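Local coordinates for protein putative rhamnosidase (Streptomyces avermitilis, PDB 3W5M) that releases terminal non-reducing alpha-L-rhamnose by hydrolysis from substrates such as naringin, rutin, hesperidin and gum arabic, and carries a calcium-dependent rhamnose-binding module, at residues T604-P607 with M608-K611. Sequence-based numbering, arbitrary orientation.
Sequences TNVP and MLNK
Thr604 meets Asn610 where an edge strand of the C-terminal beta-sandwich, 600-604, turns into helix 607-622 of the (alpha/alpha)6-barrel. The motif is a helix N-terminus joined to an ST turn. The amide of Asn610 bridges both backbone polar groups of Thr604. Thr604 N gives a hydrogen bond of 2.8 Å to Asn610 OD1. Asn610 ND2 returns one to Thr604 O at 3.0 Å, nearly straight at 170°. That acceptor lies in the plane of the side-chain amide, although the donor sits above the plane of the Thr604 carbonyl. The two bonds together should restrain rotation of the amide. Thr604 OG1 lies between its own N and carbonyl carbon (chi1 74°). From there Thr604 OG1 gives a second hydrogen bond to Asn610 OD1, 3.1 Å long, from above the amide plane. Thr604 OG1 also accepts from Val606 N at 3.0 Å, which closes the ST turn. Asn605 faces the other way and bonds to the loop at Glu952 and Thr954. Val606 is the N-cap residue. Val606 O accepts from two helix N-H groups, Leu609 N at 2.9 Å and Asn610 N at 3.2 Å. Val606 CG1, anti to the backbone N (chi1 -174°), packs against Leu609 CG at 4.1 Å. Leu609 also touches Leu874 and His875 of helix 867-875. Pro607 opens the helix, where its lack of an N-H costs no helical hydrogen bond. Its O receives the N-H of Lys611, with Pro607 O and Lys611 N 2.9 Å apart.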
ATOM      1  N   THR A 604      18.967  18.295  11.404  1.00 29.64           N
ATOM      2  CA  THR A 604      19.513  19.653  11.265  1.00 30.59           C
ATOM      3  C   THR A 604      19.327  20.393  12.593  1.00 32.81           C
ATOM      4  O   THR A 604      18.691  19.865  13.521  1.00 28.53           O
ATOM      5  CB  THR A 604      18.812  20.462  10.157  1.00 29.83           C
ATOM      6  OG1 THR A 604      17.504  20.867  10.596  1.00 31.79           O
ATOM      7  CG2 THR A 604      18.695  19.679   8.843  1.00 30.41           C
ATOM      8  N   ASN A 605      19.892  21.603  12.678  1.00 34.57           N
ATOM      9  CA  ASN A 605      19.637  22.520  13.794  1.00 35.77           C
ATOM     10  C   ASN A 605      18.220  23.124  13.821  1.00 34.62           C
ATOM     11  O   ASN A 605      17.857  23.767  14.812  1.00 37.35           O
ATOM     12  CB  ASN A 605      20.658  23.673  13.766  1.00 36.10           C
ATOM     13  CG  ASN A 605      20.531  24.527  12.514  1.00 36.93           C
ATOM     14  OD1 ASN A 605      20.899  24.099  11.418  1.00 34.52           O
ATOM     15  ND2 ASN A 605      20.006  25.745  12.669  1.00 36.25           N
ATOM     16  N   VAL A 606      17.449  22.929  12.744  1.00 31.80           N
ATOM     17  CA  VAL A 606      16.124  23.520  12.540  1.00 32.35           C
ATOM     18  C   VAL A 606      14.949  22.561  12.784  1.00 34.80           C
ATOM     19  O   VAL A 606      14.637  21.718  11.932  1.00 32.29           O
ATOM     20  CB  VAL A 606      15.994  24.093  11.131  1.00 31.18           C
ATOM     21  CG1 VAL A 606      14.678  24.840  10.966  1.00 32.04           C
ATOM     22  CG2 VAL A 606      17.170  25.010  10.846  1.00 33.02           C
ATOM     23  N   PRO A 607      14.278  22.705  13.946  1.00 35.43           N
ATOM     24  CA  PRO A 607      13.175  21.800  14.294  1.00 33.21           C
ATOM     25  C   PRO A 607      12.165  21.553  13.158  1.00 32.43           C
ATOM     26  O   PRO A 607      11.770  20.396  12.946  1.00 29.73           O
ATOM     27  CB  PRO A 607      12.535  22.493  15.499  1.00 34.33           C
ATOM     28  CG  PRO A 607      13.703  23.162  16.159  1.00 33.32           C
ATOM     29  CD  PRO A 607      14.518  23.694  15.016  1.00 35.41           C
ATOM     30  N   MET A 608      11.807  22.594  12.401  1.00 30.15           N
ATOM     31  CA  MET A 608      10.801  22.461  11.361  1.00 30.69           C
ATOM     32  C   MET A 608      11.230  21.532  10.223  1.00 30.61           C
ATOM     33  O   MET A 608      10.384  20.876   9.569  1.00 29.43           O
ATOM     34  CB  MET A 608      10.419  23.810  10.777  1.00 37.61           C
ATOM     35  CG  MET A 608       9.078  23.783  10.063  1.00 42.07           C
ATOM     36  SD  MET A 608       8.993  24.849   8.615  1.00 56.04           S
ATOM     37  CE  MET A 608       9.690  23.751   7.374  1.00 48.57           C
ATOM     38  N   LEU A 609      12.533  21.476   9.970  1.00 29.75           N
ATOM     39  CA  LEU A 609      13.002  20.608   8.888  1.00 28.52           C
ATOM     40  C   LEU A 609      13.068  19.191   9.372  1.00 27.41           C
ATOM     41  O   LEU A 609      12.850  18.261   8.593  1.00 30.01           O
ATOM     42  CB  LEU A 609      14.360  21.034   8.343  1.00 28.06           C
ATOM     43  CG  LEU A 609      14.430  22.397   7.668  1.00 28.37           C
ATOM     44  CD1 LEU A 609      15.869  22.567   7.196  1.00 30.56           C
ATOM     45  CD2 LEU A 609      13.414  22.592   6.549  1.00 26.77           C
ATOM     46  N   ASN A 610      13.396  19.025  10.645  1.00 26.63           N
ATOM     47  CA  ASN A 610      13.402  17.702  11.244  1.00 27.58           C
ATOM     48  C   ASN A 610      11.993  17.107  11.249  1.00 27.06           C
ATOM     49  O   ASN A 610      11.825  15.899  11.010  1.00 24.21           O
ATOM     50  CB  ASN A 610      14.026  17.743  12.630  1.00 28.27           C
ATOM     51  CG  ASN A 610      15.461  18.277  12.603  1.00 30.11           C
ATOM     52  OD1 ASN A 610      16.133  18.262  11.565  1.00 31.28           O
ATOM     53  ND2 ASN A 610      15.925  18.753  13.736  1.00 28.35           N
ATOM     54  N   LYS A 611      10.995  17.961  11.500  1.00 27.32           N
ATOM     55  CA  LYS A 611       9.579  17.558  11.414  1.00 27.69           C
ATOM     56  C   LYS A 611       9.154  17.220   9.990  1.00 27.75           C
ATOM     57  O   LYS A 611       8.449  16.222   9.750  1.00 24.86           O
ATOM     58  CB  LYS A 611       8.657  18.635  12.007  1.00 29.01           C
ATOM     59  CG  LYS A 611       7.201  18.201  12.122  1.00 30.72           C
ATOM     60  CD  LYS A 611       7.089  16.902  12.906  1.00 30.40           C
ATOM     61  CE  LYS A 611       5.660  16.649  13.338  1.00 34.58           C
ATOM     62  NZ  LYS A 611       5.592  15.385  14.142  1.00 38.79           N
TER